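Local coordinates for protein superoxide dismutase (Chaetomium thermophilum, PDB 4BR6) that catalyses the manganese-dependent dismutation of superoxide to hydrogen peroxide and oxygen, probably protecting cells from toxic radicals, at residues L63-G68 / Q146-G151; K98-D103 / G136-V141; L129-D134 / V154-I159. All coordinates share one frame; numbering follows the deposited sequence.

Contact 1. Residues L63-G68 / Q146-G151; sequences LLNFHG and QDPVTG
Q146 meets the helix first, its CB 3.4 Å from F66 O and its CG 3.7 Å from F66 CE1. With CG beside its own backbone N (chi1 -59°) and a second bend at chi2, its aliphatic part crosses the F66 ring obliquely. Beyond it the amide is fixed elsewhere, OE1 taking hydrogen bonds from W126 and N73 and NE2 bonding to Y34; between nearest atoms the side chain lies about 5 Å from the manganese ion and about 3 Å from the side chain of the metal ligand H74, consistent with the second-shell glutamine of this family. At D147 the chain turns to a polar contact. N65 ND2 donates to D147 OD1 over 3.0 Å, almost straight at 162°; the acceptor lies in the N65 amide plane, although amide and carboxylate are turned 54° from each other. An alanine at N65 would probably leave D147 OD1 without this N-H and the carboxylate freer to turn. P148 then puts CD 4.1 Å from N65 OD1. This loop, which follows strand 138-144, goes on to pack V149 on W128 and A130 of strand 125-132. Helix 61-79 carries the other side of the contact and sets L64 against L38 and L42 of helix 20-50, its partner in the alpha-hairpin domain.

Contact 2. Residues K98-D103 / G136-V141; sequences KAIEAD and GNLAIV
D103 and L138 face each other where helix 94-104 packs on an outer strand of the three-stranded antiparallel sheet of the C-terminal domain, the local axes of helix and strand making an angle of 72°. D103, in the last turn of the helix, points at the start of the strand, and chi1 of -69° sets its CG beside its own backbone N. Its OD2 receives L138 N over 2.7 Å in a nearly straight bond, 176° at the hydrogen, and so holds the N-H of the residue that opens the strand. That N-H comes down from above the carboxylate plane. The same oxygen also lies 3.4 Å from N137 CA. Next to this polar grip, L138 lays one methyl against the helix: its CD1 lies 3.9 Å from A99 CB. I100 sets out away from the strand, but its CD1 comes round to the L138 CD1 methyl, the two side chains crossing at a slant. L138 also packs on F104 of the same helix and on L129 and L156 of the other two strands. OD1 of the D103 carboxylate takes a hydrogen bond from N137 ND2 of the fourth subunit, and N137 ND2 of this chain gives one to D103 OD1 of the fourth subunit, making the contact part of a reciprocal interface. The tightest apolar touch is I100 CD1 to L138 CD1, at 3.6 Å.

Contact 3. Residues L129-D134 / V154-I159; sequences LAKDKD and VPLMGI
L129 sits opposite two residues at once, L156 and M157, the mark of a classic beta bulge where strand 125-132, the middle one, pairs with strand 153-160 in the antiparallel sheet of the C-terminal domain. Its carbonyl is the pivot: L156 N gives L129 O a bond of 2.9 Å, nearly along the C=O axis, and M157 N adds a weak one to L129 O at 3.3 Å. In return L129 N donates to M157 O, 2.8 Å away and in the carbonyl plane. Past the bulge the register is regular, with K131 N bonded to V154 O at 2.8 Å and V154 N to K131 O at 3.0 Å, the latter donor coming from 37° above the carbonyl plane. Between the bulge and the K131-V154 pair, A130 and P155 form a non-hydrogen-bonded pair, so the proline, which lacks an N-H, costs this pairing nothing. The extra residue brings L156 and M157 to the same side of the sheet. L129 CB lies 4.1 Å from M157 CB, and L156 CD1 packs 3.9 Å from K131 CB. Helix 187-195 backs this face, V190 meeting both L156 and M157, while R193 bonds to the L156 carbonyl. K131, with CG anti to the backbone N (chi1 -175°) and the rest of its chain extended, makes a cation-pi contact with F194, and its NZ hydrogen-bonds to the carbonyls of F194 and A197. Where the first strand ends, an Asx turn takes over, with D134 N giving D132 OD1 a hydrogen bond of 2.8 Å.

From the N terminus, helix 61-79 supplies the first half of contact 1, which closes only when the chain reaches the loop at 146-151; it joins the alpha-hairpin domain to the C-terminal domain. Inside that long loop, contact 2 opens at 98-103 and closes at 136-141, holding helix 94-104 to the sheet. Contact 3 starts within both, at 129-134, but ends beyond them at 154-159, so it crosses each. Strand 125-132 is central: contact 3 lines one of its sides, and on the other A130 N probably bonds A139 O of contact 2. V149, in the loop segment of contact 1, also touches V141.

Contact 1. Residues L63-G68 / Q146-G151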
ATOM      1  N   LEU B  63      -7.031 -12.049  -3.424  1.00 19.95           N
ATOM      2  CA  LEU B  63      -7.689 -13.042  -2.579  1.00 19.69           C
ATOM      3  C   LEU B  63      -6.778 -14.198  -2.159  1.00 17.88           C
ATOM      4  O   LEU B  63      -6.903 -14.713  -1.050  1.00 19.19           O
ATOM      5  CB  LEU B  63      -8.922 -13.586  -3.286  1.00 17.44           C
ATOM      6  CG  LEU B  63     -10.085 -12.596  -3.357  1.00 23.02           C
ATOM      7  CD1 LEU B  63     -11.064 -12.974  -4.471  1.00 17.09           C
ATOM      8  CD2 LEU B  63     -10.797 -12.511  -1.996  1.00 26.46           C
ATOM      9  N   LEU B  64      -5.877 -14.624  -3.036  1.00 19.20           N
ATOM     10  CA  LEU B  64      -4.920 -15.666  -2.681  1.00 18.39           C
ATOM     11  C   LEU B  64      -3.977 -15.169  -1.582  1.00 18.81           C
ATOM     12  O   LEU B  64      -3.691 -15.886  -0.611  1.00 19.88           O
ATOM     13  CB  LEU B  64      -4.096 -16.113  -3.888  1.00 20.41           C
ATOM     14  CG  LEU B  64      -2.979 -17.124  -3.559  1.00 21.42           C
ATOM     15  CD1 LEU B  64      -3.532 -18.419  -2.927  1.00 15.27           C
ATOM     16  CD2 LEU B  64      -2.153 -17.433  -4.803  1.00 23.19           C
ATOM     17  N   ASN B  65      -3.505 -13.935  -1.732  1.00 17.71           N
ATOM     18  CA  ASN B  65      -2.651 -13.312  -0.720  1.00 21.27           C
ATOM     19  C   ASN B  65      -3.381 -13.198   0.601  1.00 15.66           C
ATOM     20  O   ASN B  65      -2.871 -13.614   1.645  1.00 19.91           O
ATOM     21  CB  ASN B  65      -2.186 -11.925  -1.191  1.00 17.88           C
ATOM     22  CG  ASN B  65      -1.293 -11.214  -0.172  1.00 20.04           C
ATOM     23  OD1 ASN B  65      -0.132 -11.566   0.007  1.00 18.25           O
ATOM     24  ND2 ASN B  65      -1.827 -10.185   0.469  1.00 16.61           N
ATOM     25  N   PHE B  66      -4.587 -12.640   0.547  1.00 18.17           N
ATOM     26  CA  PHE B  66      -5.351 -12.329   1.751  1.00 19.92           C
ATOM     27  C   PHE B  66      -5.754 -13.589   2.507  1.00 16.02           C
ATOM     28  O   PHE B  66      -5.481 -13.721   3.711  1.00 17.67           O
ATOM     29  CB  PHE B  66      -6.598 -11.515   1.384  1.00 15.58           C
ATOM     30  CG  PHE B  66      -7.442 -11.108   2.568  1.00 18.79           C
ATOM     31  CD1 PHE B  66      -6.946 -10.274   3.551  1.00 17.66           C
ATOM     32  CD2 PHE B  66      -8.751 -11.540   2.676  1.00 23.20           C
ATOM     33  CE1 PHE B  66      -7.725  -9.904   4.624  1.00 19.49           C
ATOM     34  CE2 PHE B  66      -9.539 -11.163   3.757  1.00 24.88           C
ATOM     35  CZ  PHE B  66      -9.024 -10.347   4.726  1.00 21.47           C
ATOM     36  N   HIS B  67      -6.404 -14.511   1.801  1.00 13.30           N
ATOM     37  CA  HIS B  67      -6.881 -15.745   2.408  1.00 18.33           C
ATOM     38  C   HIS B  67      -5.741 -16.708   2.664  1.00 17.52           C
ATOM     39  O   HIS B  67      -5.744 -17.427   3.655  1.00 18.47           O
ATOM     40  CB  HIS B  67      -7.928 -16.399   1.517  1.00 17.60           C
ATOM     41  CG  HIS B  67      -9.212 -15.642   1.468  1.00 18.09           C
ATOM     42  ND1 HIS B  67      -9.952 -15.362   2.594  1.00 17.62           N
ATOM     43  CD2 HIS B  67      -9.867 -15.067   0.434  1.00 18.34           C
ATOM     44  CE1 HIS B  67     -11.021 -14.663   2.253  1.00 20.24           C
ATOM     45  NE2 HIS B  67     -10.993 -14.474   0.948  1.00 19.81           N
ATOM     46  N   GLY B  68      -4.763 -16.736   1.770  1.00 18.19           N
ATOM     47  CA  GLY B  68      -3.604 -17.567   1.999  1.00 19.20           C
ATOM     48  C   GLY B  68      -2.855 -17.043   3.208  1.00 18.39           C
ATOM     49  O   GLY B  68      -2.308 -17.814   3.996  1.00 19.96           O
ATOM     50  N   GLN B 146      -3.334  -9.317   6.344  1.00 15.63           N
ATOM     51  CA  GLN B 146      -2.897 -10.712   6.492  1.00 13.81           C
ATOM     52  C   GLN B 146      -1.628 -11.022   5.720  1.00 12.91           C
ATOM     53  O   GLN B 146      -1.307 -12.189   5.516  1.00 17.37           O
ATOM     54  CB  GLN B 146      -3.985 -11.706   6.064  1.00 16.62           C
ATOM     55  CG  GLN B 146      -5.296 -11.608   6.829  1.00 13.71           C
ATOM     56  CD  GLN B 146      -5.167 -11.886   8.319  1.00 17.84           C
ATOM     57  OE1 GLN B 146      -4.130 -12.340   8.811  1.00 19.29           O
ATOM     58  NE2 GLN B 146      -6.235 -11.626   9.045  1.00 16.04           N
ATOM     59  N   ASP B 147      -0.899  -9.993   5.301  1.00 11.92           N
ATOM     60  CA  ASP B 147       0.352 -10.205   4.592  1.00 15.21           C
ATOM     61  C   ASP B 147       1.279 -11.075   5.450  1.00 13.28           C
ATOM     62  O   ASP B 147       1.397 -10.845   6.642  1.00 15.92           O
ATOM     63  CB  ASP B 147       1.032  -8.876   4.279  1.00 14.97           C
ATOM     64  CG  ASP B 147       0.211  -7.996   3.351  1.00 18.10           C
ATOM     65  OD1 ASP B 147      -0.747  -8.499   2.726  1.00 17.22           O
ATOM     66  OD2 ASP B 147       0.528  -6.793   3.243  1.00 16.50           O
ATOM     67  N   PRO B 148       1.918 -12.094   4.849  1.00 18.17           N
ATOM     68  CA  PRO B 148       2.758 -13.000   5.645  1.00 16.97           C
ATOM     69  C   PRO B 148       4.206 -12.549   5.882  1.00 16.48           C
ATOM     70  O   PRO B 148       4.708 -11.650   5.228  1.00 15.97           O
ATOM     71  CB  PRO B 148       2.763 -14.276   4.808  1.00 17.50           C
ATOM     72  CG  PRO B 148       2.524 -13.814   3.412  1.00 17.93           C
ATOM     73  CD  PRO B 148       1.646 -12.632   3.503  1.00 17.85           C
ATOM     74  N   VAL B 149       4.868 -13.198   6.834  1.00 21.18           N
ATOM     75  CA  VAL B 149       6.313 -13.062   7.013  1.00 20.66           C
ATOM     76  C   VAL B 149       7.007 -14.131   6.169  1.00 21.40           C
ATOM     77  O   VAL B 149       6.971 -15.310   6.522  1.00 21.94           O
ATOM     78  CB  VAL B 149       6.697 -13.280   8.478  1.00 18.72           C
ATOM     79  CG1 VAL B 149       8.203 -13.225   8.673  1.00 14.36           C
ATOM     80  CG2 VAL B 149       5.989 -12.252   9.350  1.00 19.00           C
ATOM     81  N   THR B 150       7.620 -13.736   5.055  1.00 20.47           N
ATOM     82  CA  THR B 150       8.178 -14.709   4.117  1.00 22.14           C
ATOM     83  C   THR B 150       9.493 -14.231   3.502  1.00 21.17           C
ATOM     84  O   THR B 150       9.911 -13.093   3.721  1.00 24.83           O
ATOM     85  CB  THR B 150       7.161 -15.043   3.014  1.00 23.14           C
ATOM     86  OG1 THR B 150       7.619 -16.178   2.271  1.00 31.47           O
ATOM     87  CG2 THR B 150       6.950 -13.854   2.091  1.00 24.90           C
ATOM     88  N   GLY B 151      10.156 -15.101   2.745  1.00 22.16           N
ATOM     89  CA  GLY B 151      11.430 -14.745   2.145  1.00 21.66           C
ATOM     90  C   GLY B 151      12.587 -14.773   3.135  1.00 23.50           C
ATOM     91  O   GLY B 151      12.894 -15.801   3.734  1.00 22.11           O
TER

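Contact 2. Residues K98-D103 / G136-V141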
ATOM      1  N   LYS B  98      18.989 -16.725  24.974  1.00 27.35           N
ATOM      2  CA  LYS B  98      20.266 -16.099  24.676  1.00 25.63           C
ATOM      3  C   LYS B  98      20.193 -15.302  23.380  1.00 27.31           C
ATOM      4  O   LYS B  98      20.877 -14.288  23.229  1.00 28.17           O
ATOM      5  CB  LYS B  98      21.388 -17.140  24.594  1.00 23.96           C
ATOM      6  CG  LYS B  98      21.852 -17.660  25.951  1.00 31.98           C
ATOM      7  CD  LYS B  98      23.385 -17.675  26.090  1.00 37.35           C
ATOM      8  CE  LYS B  98      23.971 -16.266  26.265  1.00 43.67           C
ATOM      9  NZ  LYS B  98      25.430 -16.254  26.607  1.00 41.46           N
ATOM     10  N   ALA B  99      19.372 -15.767  22.441  1.00 25.00           N
ATOM     11  CA  ALA B  99      19.202 -15.075  21.162  1.00 29.49           C
ATOM     12  C   ALA B  99      18.368 -13.818  21.357  1.00 25.68           C
ATOM     13  O   ALA B  99      18.669 -12.766  20.782  1.00 26.64           O
ATOM     14  CB  ALA B  99      18.541 -15.982  20.136  1.00 27.46           C
ATOM     15  N   ILE B 100      17.308 -13.924  22.155  1.00 25.66           N
ATOM     16  CA  ILE B 100      16.525 -12.743  22.523  1.00 26.17           C
ATOM     17  C   ILE B 100      17.450 -11.727  23.183  1.00 23.31           C
ATOM     18  O   ILE B 100      17.451 -10.552  22.828  1.00 24.14           O
ATOM     19  CB  ILE B 100      15.325 -13.075  23.464  1.00 23.46           C
ATOM     20  CG1 ILE B 100      14.104 -13.534  22.663  1.00 19.51           C
ATOM     21  CG2 ILE B 100      14.898 -11.842  24.263  1.00 23.02           C
ATOM     22  CD1 ILE B 100      14.283 -14.773  21.889  1.00 21.82           C
ATOM     23  N   GLU B 101      18.243 -12.194  24.139  1.00 22.49           N
ATOM     24  CA  GLU B 101      19.121 -11.324  24.902  1.00 24.65           C
ATOM     25  C   GLU B 101      20.133 -10.634  23.998  1.00 24.46           C
ATOM     26  O   GLU B 101      20.433  -9.460  24.180  1.00 24.94           O
ATOM     27  CB  GLU B 101      19.822 -12.126  26.000  1.00 27.11           C
ATOM     28  CG  GLU B 101      18.917 -12.402  27.190  1.00 30.55           C
ATOM     29  CD  GLU B 101      19.557 -13.268  28.262  1.00 29.41           C
ATOM     30  OE1 GLU B 101      20.305 -14.204  27.928  1.00 28.53           O
ATOM     31  OE2 GLU B 101      19.307 -13.005  29.454  1.00 28.99           O
ATOM     32  N   ALA B 102      20.640 -11.362  23.010  1.00 28.00           N
ATOM     33  CA  ALA B 102      21.618 -10.819  22.077  1.00 22.01           C
ATOM     34  C   ALA B 102      21.086  -9.632  21.294  1.00 26.45           C
ATOM     35  O   ALA B 102      21.760  -8.608  21.186  1.00 27.85           O
ATOM     36  CB  ALA B 102      22.055 -11.892  21.117  1.00 26.83           C
ATOM     37  N   ASP B 103      19.876  -9.774  20.752  1.00 25.53           N
ATOM     38  CA  ASP B 103      19.354  -8.825  19.772  1.00 21.80           C
ATOM     39  C   ASP B 103      18.413  -7.754  20.353  1.00 22.54           C
ATOM     40  O   ASP B 103      18.087  -6.776  19.676  1.00 24.28           O
ATOM     41  CB  ASP B 103      18.673  -9.590  18.630  1.00 25.62           C
ATOM     42  CG  ASP B 103      19.672 -10.358  17.764  1.00 25.34           C
ATOM     43  OD1 ASP B 103      20.845  -9.935  17.694  1.00 24.26           O
ATOM     44  OD2 ASP B 103      19.304 -11.392  17.162  1.00 22.01           O
ATOM     45  N   GLY B 136      20.467 -15.508  11.347  1.00 23.57           N
ATOM     46  CA  GLY B 136      19.772 -15.901  12.558  1.00 23.53           C
ATOM     47  C   GLY B 136      19.397 -14.748  13.475  1.00 21.27           C
ATOM     48  O   GLY B 136      18.714 -14.938  14.473  1.00 19.15           O
ATOM     49  N   ASN B 137      19.824 -13.541  13.132  1.00 21.62           N
ATOM     50  CA  ASN B 137      19.467 -12.381  13.929  1.00 20.77           C
ATOM     51  C   ASN B 137      17.947 -12.242  14.047  1.00 18.18           C
ATOM     52  O   ASN B 137      17.228 -12.500  13.093  1.00 16.81           O
ATOM     53  CB  ASN B 137      20.059 -11.110  13.331  1.00 27.25           C
ATOM     54  CG  ASN B 137      21.571 -11.087  13.379  1.00 28.15           C
ATOM     55  OD1 ASN B 137      22.198 -11.848  14.109  1.00 28.07           O
ATOM     56  ND2 ASN B 137      22.166 -10.191  12.599  1.00 28.33           N
ATOM     57  N   LEU B 138      17.470 -11.865  15.231  1.00 19.06           N
ATOM     58  CA  LEU B 138      16.041 -11.689  15.495  1.00 21.05           C
ATOM     59  C   LEU B 138      15.588 -10.234  15.342  1.00 17.59           C
ATOM     60  O   LEU B 138      16.348  -9.312  15.608  1.00 21.49           O
ATOM     61  CB  LEU B 138      15.711 -12.143  16.923  1.00 20.22           C
ATOM     62  CG  LEU B 138      16.027 -13.586  17.298  1.00 17.98           C
ATOM     63  CD1 LEU B 138      15.579 -13.818  18.717  1.00 21.39           C
ATOM     64  CD2 LEU B 138      15.361 -14.560  16.324  1.00 20.50           C
ATOM     65  N   ALA B 139      14.336 -10.034  14.939  1.00 21.00           N
ATOM     66  CA  ALA B 139      13.773  -8.695  14.840  1.00 18.90           C
ATOM     67  C   ALA B 139      12.270  -8.720  15.060  1.00 22.12           C
ATOM     68  O   ALA B 139      11.638  -9.779  15.025  1.00 23.69           O
ATOM     69  CB  ALA B 139      14.104  -8.063  13.484  1.00 18.57           C
ATOM     70  N   ILE B 140      11.706  -7.543  15.301  1.00 22.51           N
ATOM     71  CA  ILE B 140      10.261  -7.376  15.359  1.00 18.28           C
ATOM     72  C   ILE B 140       9.821  -6.704  14.052  1.00 18.77           C
ATOM     73  O   ILE B 140      10.323  -5.642  13.699  1.00 16.31           O
ATOM     74  CB  ILE B 140       9.861  -6.517  16.590  1.00 21.72           C
ATOM     75  CG1 ILE B 140      10.236  -7.246  17.879  1.00 14.06           C
ATOM     76  CG2 ILE B 140       8.361  -6.179  16.580  1.00 17.75           C
ATOM     77  CD1 ILE B 140      10.435  -6.322  19.069  1.00 19.55           C
ATOM     78  N   VAL B 141       8.913  -7.341  13.319  1.00 19.18           N
ATOM     79  CA  VAL B 141       8.364  -6.736  12.119  1.00 15.11           C
ATOM     80  C   VAL B 141       6.872  -6.610  12.301  1.00 19.58           C
ATOM     81  O   VAL B 141       6.291  -7.285  13.147  1.00 13.67           O
ATOM     82  CB  VAL B 141       8.659  -7.563  10.854  1.00 18.08           C
ATOM     83  CG1 VAL B 141      10.180  -7.683  10.649  1.00 20.61           C
ATOM     84  CG2 VAL B 141       7.986  -8.946  10.928  1.00 16.91           C
TER
HETATM   85  O   HOH W   1      22.781 -11.258  16.851  1.00 30.29           O

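Contact 3. Residues L129-D134 / V154-I159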
ATOM      1  N   LEU B 129       7.814 -11.724  16.081  1.00 14.85           N
ATOM      2  CA  LEU B 129       9.227 -11.981  16.281  1.00 13.44           C
ATOM      3  C   LEU B 129       9.651 -12.867  15.111  1.00 12.93           C
ATOM      4  O   LEU B 129       9.069 -13.932  14.895  1.00 13.20           O
ATOM      5  CB  LEU B 129       9.456 -12.729  17.596  1.00 16.50           C
ATOM      6  CG  LEU B 129      10.863 -13.284  17.845  1.00 17.30           C
ATOM      7  CD1 LEU B 129      11.900 -12.170  17.845  1.00 16.81           C
ATOM      8  CD2 LEU B 129      10.886 -14.053  19.153  1.00 18.10           C
ATOM      9  N   ALA B 130      10.642 -12.445  14.337  1.00 16.54           N
ATOM     10  CA  ALA B 130      11.066 -13.227  13.182  1.00 17.67           C
ATOM     11  C   ALA B 130      12.575 -13.413  13.178  1.00 16.56           C
ATOM     12  O   ALA B 130      13.297 -12.645  13.805  1.00 13.10           O
ATOM     13  CB  ALA B 130      10.609 -12.585  11.894  1.00 15.33           C
ATOM     14  N   LYS B 131      13.034 -14.418  12.441  1.00 14.80           N
ATOM     15  CA  LYS B 131      14.449 -14.771  12.395  1.00 20.73           C
ATOM     16  C   LYS B 131      15.008 -14.745  10.975  1.00 21.14           C
ATOM     17  O   LYS B 131      14.492 -15.426  10.081  1.00 20.68           O
ATOM     18  CB  LYS B 131      14.649 -16.167  12.974  1.00 18.51           C
ATOM     19  CG  LYS B 131      16.101 -16.586  13.088  1.00 19.24           C
ATOM     20  CD  LYS B 131      16.220 -17.973  13.706  1.00 17.30           C
ATOM     21  CE  LYS B 131      17.662 -18.352  13.970  1.00 21.03           C
ATOM     22  NZ  LYS B 131      17.798 -19.768  14.420  1.00 22.71           N
ATOM     23  N   ASP B 132      16.075 -13.974  10.776  1.00 18.98           N
ATOM     24  CA  ASP B 132      16.731 -13.896   9.468  1.00 20.67           C
ATOM     25  C   ASP B 132      17.274 -15.263   9.084  1.00 19.74           C
ATOM     26  O   ASP B 132      17.973 -15.901   9.867  1.00 22.94           O
ATOM     27  CB  ASP B 132      17.868 -12.871   9.483  1.00 17.97           C
ATOM     28  CG  ASP B 132      18.518 -12.701   8.124  1.00 18.64           C
ATOM     29  OD1 ASP B 132      19.300 -13.582   7.725  1.00 21.21           O
ATOM     30  OD2 ASP B 132      18.236 -11.697   7.449  1.00 23.26           O
ATOM     31  N   LYS B 133      16.956 -15.702   7.871  1.00 21.63           N
ATOM     32  CA  LYS B 133      17.206 -17.080   7.463  1.00 24.66           C
ATOM     33  C   LYS B 133      18.683 -17.413   7.305  1.00 23.61           C
ATOM     34  O   LYS B 133      19.055 -18.588   7.279  1.00 29.18           O
ATOM     35  CB  LYS B 133      16.440 -17.410   6.171  1.00 25.68           C
ATOM     36  CG  LYS B 133      16.927 -16.697   4.912  1.00 23.22           C
ATOM     37  CD  LYS B 133      16.231 -17.257   3.676  1.00 25.84           C
ATOM     38  CE  LYS B 133      16.570 -16.511   2.396  1.00 26.62           C
ATOM     39  NZ  LYS B 133      18.006 -16.570   2.034  1.00 33.92           N
ATOM     40  N   ASP B 134      19.521 -16.380   7.233  1.00 22.85           N
ATOM     41  CA  ASP B 134      20.936 -16.554   6.935  1.00 20.57           C
ATOM     42  C   ASP B 134      21.795 -16.314   8.171  1.00 26.89           C
ATOM     43  O   ASP B 134      22.681 -17.113   8.478  1.00 29.78           O
ATOM     44  CB  ASP B 134      21.373 -15.621   5.798  1.00 19.44           C
ATOM     45  CG  ASP B 134      20.855 -16.069   4.434  1.00 27.59           C
ATOM     46  OD1 ASP B 134      21.070 -17.240   4.065  1.00 33.38           O
ATOM     47  OD2 ASP B 134      20.224 -15.257   3.727  1.00 29.33           O
ATOM     48  N   VAL B 154      11.780 -15.584   8.798  1.00 17.75           N
ATOM     49  CA  VAL B 154      10.984 -16.740   9.182  1.00 18.18           C
ATOM     50  C   VAL B 154      10.222 -16.363  10.449  1.00 18.48           C
ATOM     51  O   VAL B 154      10.825 -15.899  11.417  1.00 18.41           O
ATOM     52  CB  VAL B 154      11.878 -17.980   9.445  1.00 17.21           C
ATOM     53  CG1 VAL B 154      11.012 -19.226   9.601  1.00 30.53           C
ATOM     54  CG2 VAL B 154      12.910 -18.170   8.314  1.00 19.77           C
ATOM     55  N   PRO B 155       8.897 -16.529  10.450  1.00 15.94           N
ATOM     56  CA  PRO B 155       8.183 -16.102  11.659  1.00 21.61           C
ATOM     57  C   PRO B 155       8.348 -17.108  12.810  1.00 18.05           C
ATOM     58  O   PRO B 155       8.350 -18.311  12.553  1.00 17.10           O
ATOM     59  CB  PRO B 155       6.727 -16.022  11.187  1.00 17.47           C
ATOM     60  CG  PRO B 155       6.644 -16.995  10.033  1.00 22.38           C
ATOM     61  CD  PRO B 155       7.982 -16.967   9.377  1.00 16.87           C
ATOM     62  N   LEU B 156       8.473 -16.624  14.045  1.00 16.64           N
ATOM     63  CA  LEU B 156       8.678 -17.495  15.198  1.00 22.78           C
ATOM     64  C   LEU B 156       7.560 -17.328  16.231  1.00 15.76           C
ATOM     65  O   LEU B 156       7.203 -18.259  16.937  1.00 17.64           O
ATOM     66  CB  LEU B 156      10.017 -17.189  15.868  1.00 13.09           C
ATOM     67  CG  LEU B 156      11.303 -17.392  15.075  1.00 17.40           C
ATOM     68  CD1 LEU B 156      12.484 -17.242  16.026  1.00 17.24           C
ATOM     69  CD2 LEU B 156      11.354 -18.742  14.340  1.00 19.63           C
ATOM     70  N   MET B 157       7.042 -16.116  16.351  1.00 15.71           N
ATOM     71  CA  MET B 157       6.027 -15.834  17.352  1.00 18.97           C
ATOM     72  C   MET B 157       5.211 -14.645  16.874  1.00 18.07           C
ATOM     73  O   MET B 157       5.761 -13.575  16.665  1.00 17.60           O
ATOM     74  CB  MET B 157       6.697 -15.528  18.693  1.00 14.25           C
ATOM     75  CG  MET B 157       5.756 -15.530  19.883  1.00 20.84           C
ATOM     76  SD  MET B 157       4.609 -14.139  19.891  1.00 19.41           S
ATOM     77  CE  MET B 157       5.682 -12.794  20.439  1.00 19.12           C
ATOM     78  N   GLY B 158       3.910 -14.844  16.694  1.00 14.70           N
ATOM     79  CA  GLY B 158       3.032 -13.790  16.221  1.00 15.05           C
ATOM     80  C   GLY B 158       1.978 -13.387  17.233  1.00 16.87           C
ATOM     81  O   GLY B 158       1.532 -14.206  18.036  1.00 14.21           O
ATOM     82  N   ILE B 159       1.617 -12.106  17.201  1.00 15.00           N
ATOM     83  CA  ILE B 159       0.476 -11.573  17.928  1.00 12.38           C
ATOM     84  C   ILE B 159      -0.428 -10.802  16.964  1.00 16.19           C
ATOM     85  O   ILE B 159       0.003  -9.859  16.296  1.00 14.61           O
ATOM     86  CB  ILE B 159       0.920 -10.632  19.061  1.00 13.84           C
ATOM     87  CG1 ILE B 159       1.801 -11.410  20.048  1.00 13.77           C
ATOM     88  CG2 ILE B 159      -0.295 -10.036  19.761  1.00 12.61           C
ATOM     89  CD1 ILE B 159       2.440 -10.585  21.174  1.00 18.73           C
TER